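Local coordinates for protein probable flavin reductase (Sinorhizobium meliloti, PDB 3RH7) that binds FMN in a split-barrel fold and probably works as an NADPH-dependent flavin reductase, at residues A[85-97]-A[156-170]. Residues are numbered along the deposited sequence; the frame is centred on the assembly and turned at random.
Sequences NVLSETQKDVSNT and LNGLGYARGGYFTPR. With FMN (flavin mononucleotide), chain G.
S88 and G158 form a single backbone bridge: L159 N bonds to L87 O at 2.9 Å, E89 N to N157 O at 3.0 Å, and a type I turn from S88 to Q91 then leads into helix 92-97. E89 runs extended beyond CG alongside N157, crossing P169 at its CD, and E89 OE2 takes the backbone N-H of R170 (N to OE2 2.7 Å), which comes almost head-on to the C-O bond though bent at the hydrogen (134°). That carboxylate sits where helix 169-181 begins; an alanine here would probably leave the N-H of R170 without its mate and open a gap beside P169. R170, bent at chi3, brings one guanidinium face over E89 O, offset toward its rim. In the FMN-binding split barrel, strand 160-162 of the hairpin pairs antiparallel with strand 30-38, and helix 92-97 packs against the hairpin through K92, S95 and N96; P169 and R170 start the connection to the mixed sheet. L159, its CG anti to the backbone N (chi1 175°), reaches the start of helix 92-97 between K92 and S95, with CD2 3.8 Å from S95 CB. Farther along, Y166 offers its ring face to K92 CG, 4.0 Å from the centroid in a CH-pi contact, while Y166 OH accepts from S95 OG at 2.7 Å. Next door on the hairpin, the Y161 ring carries the FMN methyl C7M over its centre, and Y161 CG lies 3.7 Å from FMN C7M; S95 O also holds T48 OG1 of the flavin site.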
# COMPACT_ATOMS: atom_id res chain seq x y z
N ASN A 85 -1.54 -5.40 15.39
CA ASN A 85 -0.39 -4.48 15.40
C ASN A 85 -0.00 -4.11 13.96
O ASN A 85 0.55 -4.96 13.24
CB ASN A 85 0.81 -5.09 16.15
CG ASN A 85 0.65 -5.20 17.63
OD1 ASN A 85 0.93 -4.26 18.36
ND2 ASN A 85 0.26 -6.37 18.11
N VAL A 86 -0.33 -2.84 13.54
CA VAL A 86 -0.03 -2.30 12.19
C VAL A 86 1.47 -1.88 12.24
O VAL A 86 1.83 -0.90 12.88
CB VAL A 86 -1.02 -1.15 11.80
CG1 VAL A 86 -0.75 -0.58 10.42
CG2 VAL A 86 -2.46 -1.63 11.88
N LEU A 87 2.34 -2.72 11.66
CA LEU A 87 3.79 -2.54 11.72
C LEU A 87 4.30 -1.27 11.02
O LEU A 87 3.70 -0.83 10.05
CB LEU A 87 4.49 -3.76 11.11
CG LEU A 87 4.18 -5.13 11.71
CD1 LEU A 87 4.94 -6.17 10.97
CD2 LEU A 87 4.54 -5.20 13.22
N SER A 88 5.38 -0.67 11.51
CA SER A 88 5.94 0.54 10.90
C SER A 88 7.07 0.20 9.87
O SER A 88 7.42 -0.98 9.72
CB SER A 88 6.46 1.46 11.99
OG SER A 88 7.59 0.84 12.58
N GLU A 89 7.62 1.23 9.15
CA GLU A 89 8.68 1.09 8.13
C GLU A 89 9.87 0.24 8.55
O GLU A 89 10.49 -0.44 7.72
CB GLU A 89 9.28 2.45 7.81
CG GLU A 89 8.50 3.34 6.89
CD GLU A 89 9.21 4.67 6.71
OE1 GLU A 89 9.70 5.24 7.72
OE2 GLU A 89 9.28 5.15 5.56
N THR A 90 10.26 0.35 9.83
CA THR A 90 11.44 -0.29 10.40
C THR A 90 11.17 -1.73 10.89
O THR A 90 12.11 -2.40 11.33
CB THR A 90 11.95 0.56 11.58
OG1 THR A 90 10.95 0.61 12.61
CG2 THR A 90 12.33 1.98 11.16
N GLN A 91 9.91 -2.18 10.83
CA GLN A 91 9.53 -3.48 11.40
C GLN A 91 9.40 -4.57 10.36
O GLN A 91 8.58 -5.50 10.55
CB GLN A 91 8.25 -3.36 12.24
CG GLN A 91 8.51 -2.71 13.62
CD GLN A 91 7.27 -2.19 14.31
OE1 GLN A 91 6.18 -2.01 13.72
NE2 GLN A 91 7.44 -1.91 15.60
N LYS A 92 10.27 -4.53 9.30
CA LYS A 92 10.26 -5.56 8.25
C LYS A 92 10.52 -6.94 8.90
O LYS A 92 9.83 -7.91 8.59
CB LYS A 92 11.29 -5.22 7.17
CG LYS A 92 11.43 -6.25 6.04
CD LYS A 92 12.65 -6.00 5.16
CE LYS A 92 13.41 -7.27 4.89
NZ LYS A 92 14.79 -6.99 4.42
N ASP A 93 11.46 -7.00 9.86
CA ASP A 93 11.90 -8.21 10.58
C ASP A 93 10.78 -8.82 11.40
O ASP A 93 10.75 -10.04 11.53
CB ASP A 93 13.10 -7.90 11.50
CG ASP A 93 12.79 -6.84 12.57
OD1 ASP A 93 12.55 -5.65 12.19
OD2 ASP A 93 12.74 -7.21 13.78
N VAL A 94 9.88 -7.99 11.96
CA VAL A 94 8.80 -8.51 12.78
C VAL A 94 7.86 -9.32 11.88
O VAL A 94 7.53 -10.48 12.20
CB VAL A 94 8.08 -7.39 13.55
CG1 VAL A 94 6.92 -7.96 14.36
CG2 VAL A 94 9.04 -6.66 14.45
N SER A 95 7.50 -8.72 10.73
CA SER A 95 6.65 -9.32 9.71
C SER A 95 7.21 -10.66 9.31
O SER A 95 6.47 -11.63 9.28
CB SER A 95 6.55 -8.40 8.50
OG SER A 95 5.82 -9.01 7.45
N ASN A 96 8.53 -10.73 9.08
CA ASN A 96 9.18 -11.97 8.69
C ASN A 96 9.13 -12.97 9.88
O ASN A 96 8.48 -14.02 9.73
CB ASN A 96 10.58 -11.70 8.16
CG ASN A 96 10.59 -10.90 6.85
OD1 ASN A 96 9.60 -10.86 6.11
ND2 ASN A 96 11.75 -10.32 6.47
N THR A 97 9.65 -12.61 11.09
CA THR A 97 9.59 -13.46 12.29
C THR A 97 8.19 -14.11 12.51
O THR A 97 8.10 -15.31 12.74
CB THR A 97 9.92 -12.65 13.56
OG1 THR A 97 11.14 -11.93 13.40
CG2 THR A 97 9.93 -13.50 14.82
N LEU A 156 3.79 7.47 12.82
CA LEU A 156 4.72 6.53 12.20
C LEU A 156 4.19 5.92 10.92
O LEU A 156 3.04 5.46 10.86
CB LEU A 156 5.09 5.39 13.16
CG LEU A 156 5.93 5.77 14.37
CD1 LEU A 156 6.25 4.56 15.20
CD2 LEU A 156 7.17 6.53 14.00
N ASN A 157 5.05 5.94 9.89
CA ASN A 157 4.76 5.37 8.59
C ASN A 157 4.71 3.90 8.71
O ASN A 157 5.54 3.31 9.42
CB ASN A 157 5.81 5.77 7.57
CG ASN A 157 5.80 7.23 7.20
OD1 ASN A 157 4.73 7.86 7.06
ND2 ASN A 157 7.00 7.78 7.04
N GLY A 158 3.75 3.29 8.06
CA GLY A 158 3.59 1.85 8.15
C GLY A 158 4.39 1.09 7.12
O GLY A 158 4.71 1.62 6.05
N LEU A 159 4.72 -0.16 7.47
CA LEU A 159 5.37 -1.12 6.57
C LEU A 159 4.32 -1.49 5.57
O LEU A 159 3.13 -1.60 5.96
CB LEU A 159 5.89 -2.36 7.34
CG LEU A 159 6.50 -3.51 6.53
CD1 LEU A 159 7.91 -3.18 6.02
CD2 LEU A 159 6.57 -4.76 7.37
N GLY A 160 4.72 -1.58 4.31
CA GLY A 160 3.80 -1.95 3.24
C GLY A 160 4.22 -3.25 2.58
O GLY A 160 5.37 -3.64 2.71
N TYR A 161 3.30 -3.91 1.91
CA TYR A 161 3.49 -5.11 1.09
C TYR A 161 2.73 -4.95 -0.17
O TYR A 161 1.50 -4.80 -0.12
CB TYR A 161 3.01 -6.39 1.81
CG TYR A 161 3.71 -7.67 1.36
CD1 TYR A 161 5.01 -7.96 1.79
CD2 TYR A 161 3.05 -8.62 0.59
CE1 TYR A 161 5.63 -9.16 1.46
CE2 TYR A 161 3.67 -9.83 0.24
CZ TYR A 161 4.96 -10.11 0.70
OH TYR A 161 5.62 -11.27 0.37
N ALA A 162 3.41 -4.92 -1.32
CA ALA A 162 2.72 -4.89 -2.62
C ALA A 162 3.37 -5.86 -3.51
O ALA A 162 4.61 -5.95 -3.52
CB ALA A 162 2.72 -3.51 -3.26
N ARG A 163 2.54 -6.61 -4.25
CA ARG A 163 2.95 -7.63 -5.21
C ARG A 163 3.93 -8.61 -4.53
O ARG A 163 3.57 -9.20 -3.52
CB ARG A 163 3.52 -7.00 -6.50
CG ARG A 163 2.49 -6.13 -7.20
CD ARG A 163 2.75 -5.90 -8.67
NE ARG A 163 1.68 -6.48 -9.50
CZ ARG A 163 0.63 -5.82 -9.95
NH1 ARG A 163 0.45 -4.54 -9.63
NH2 ARG A 163 -0.25 -6.42 -10.72
N GLY A 164 5.13 -8.74 -5.01
CA GLY A 164 6.06 -9.62 -4.33
C GLY A 164 6.37 -9.25 -2.86
O GLY A 164 6.07 -10.03 -1.95
N GLY A 165 6.97 -8.07 -2.64
CA GLY A 165 7.40 -7.69 -1.31
C GLY A 165 7.07 -6.32 -0.74
O GLY A 165 6.18 -5.60 -1.22
N TYR A 166 7.78 -6.01 0.33
CA TYR A 166 7.67 -4.80 1.11
C TYR A 166 8.15 -3.55 0.39
O TYR A 166 9.15 -3.56 -0.35
CB TYR A 166 8.49 -4.91 2.40
CG TYR A 166 8.27 -6.16 3.21
CD1 TYR A 166 7.13 -6.31 4.00
CD2 TYR A 166 9.24 -7.16 3.27
CE1 TYR A 166 6.93 -7.45 4.77
CE2 TYR A 166 9.06 -8.29 4.05
CZ TYR A 166 7.90 -8.44 4.80
OH TYR A 166 7.67 -9.55 5.56
N PHE A 167 7.50 -2.44 0.74
CA PHE A 167 7.80 -1.10 0.28
C PHE A 167 7.66 -0.16 1.50
O PHE A 167 6.91 -0.48 2.44
CB PHE A 167 6.89 -0.72 -0.90
CG PHE A 167 5.42 -0.66 -0.57
CD1 PHE A 167 4.86 0.51 -0.10
CD2 PHE A 167 4.61 -1.76 -0.74
CE1 PHE A 167 3.50 0.57 0.19
CE2 PHE A 167 3.25 -1.69 -0.44
CZ PHE A 167 2.70 -0.53 0.03
N THR A 168 8.41 0.97 1.50
CA THR A 168 8.40 1.95 2.60
C THR A 168 8.59 3.37 2.05
O THR A 168 9.37 3.52 1.11
CB THR A 168 9.50 1.62 3.61
OG1 THR A 168 10.70 1.32 2.90
CG2 THR A 168 9.15 0.45 4.53
N PRO A 169 7.93 4.42 2.61
CA PRO A 169 8.13 5.79 2.07
C PRO A 169 9.57 6.30 2.17
O PRO A 169 10.00 7.17 1.42
CB PRO A 169 7.19 6.67 2.90
CG PRO A 169 6.41 5.78 3.76
CD PRO A 169 6.95 4.39 3.71
N ARG A 170 10.28 5.77 3.16
CA ARG A 170 11.69 5.93 3.54
C ARG A 170 12.60 5.91 2.34
O ARG A 170 13.37 6.85 2.16
CB ARG A 170 12.02 4.73 4.45
CG ARG A 170 13.22 4.87 5.33
CD ARG A 170 13.24 3.74 6.35
NE ARG A 170 13.08 2.41 5.73
CZ ARG A 170 13.29 1.27 6.38
NH1 ARG A 170 13.66 1.28 7.66
NH2 ARG A 170 13.13 0.11 5.75
N1 FMN G . -1.60 -15.98 7.12
C2 FMN G . -2.97 -15.99 7.35
O2 FMN G . -3.50 -16.98 7.87
N3 FMN G . -3.70 -14.84 7.07
C4 FMN G . -3.21 -13.65 6.49
O4 FMN G . -3.87 -12.64 6.26
C4A FMN G . -1.71 -13.69 6.18
N5 FMN G . -1.14 -12.62 5.63
C5A FMN G . 0.27 -12.62 5.44
C6 FMN G . 0.82 -11.42 4.88
C7 FMN G . 2.23 -11.27 4.69
C7M FMN G . 2.77 -9.99 4.11
C8 FMN G . 3.07 -12.34 5.05
C8M FMN G . 4.53 -12.22 4.86
C9 FMN G . 2.54 -13.57 5.60
C9A FMN G . 1.12 -13.77 5.81
N10 FMN G . 0.52 -14.97 6.38
C10 FMN G . -0.91 -14.96 6.59
C1' FMN G . 1.37 -16.16 6.77
C2' FMN G . 1.36 -16.42 8.34
O2' FMN G . 1.86 -15.37 9.17
C3' FMN G . 1.95 -17.72 8.95
O3' FMN G . 2.87 -18.43 8.10
C4' FMN G . 0.91 -18.63 9.69
O4' FMN G . -0.47 -18.63 9.18
C5' FMN G . 0.96 -18.30 11.17
O5' FMN G . 1.86 -19.26 11.68
P FMN G . 1.23 -20.57 12.45
O1P FMN G . 0.02 -19.83 13.19
O2P FMN G . 2.32 -21.16 13.42
O3P FMN G . 0.91 -21.72 11.47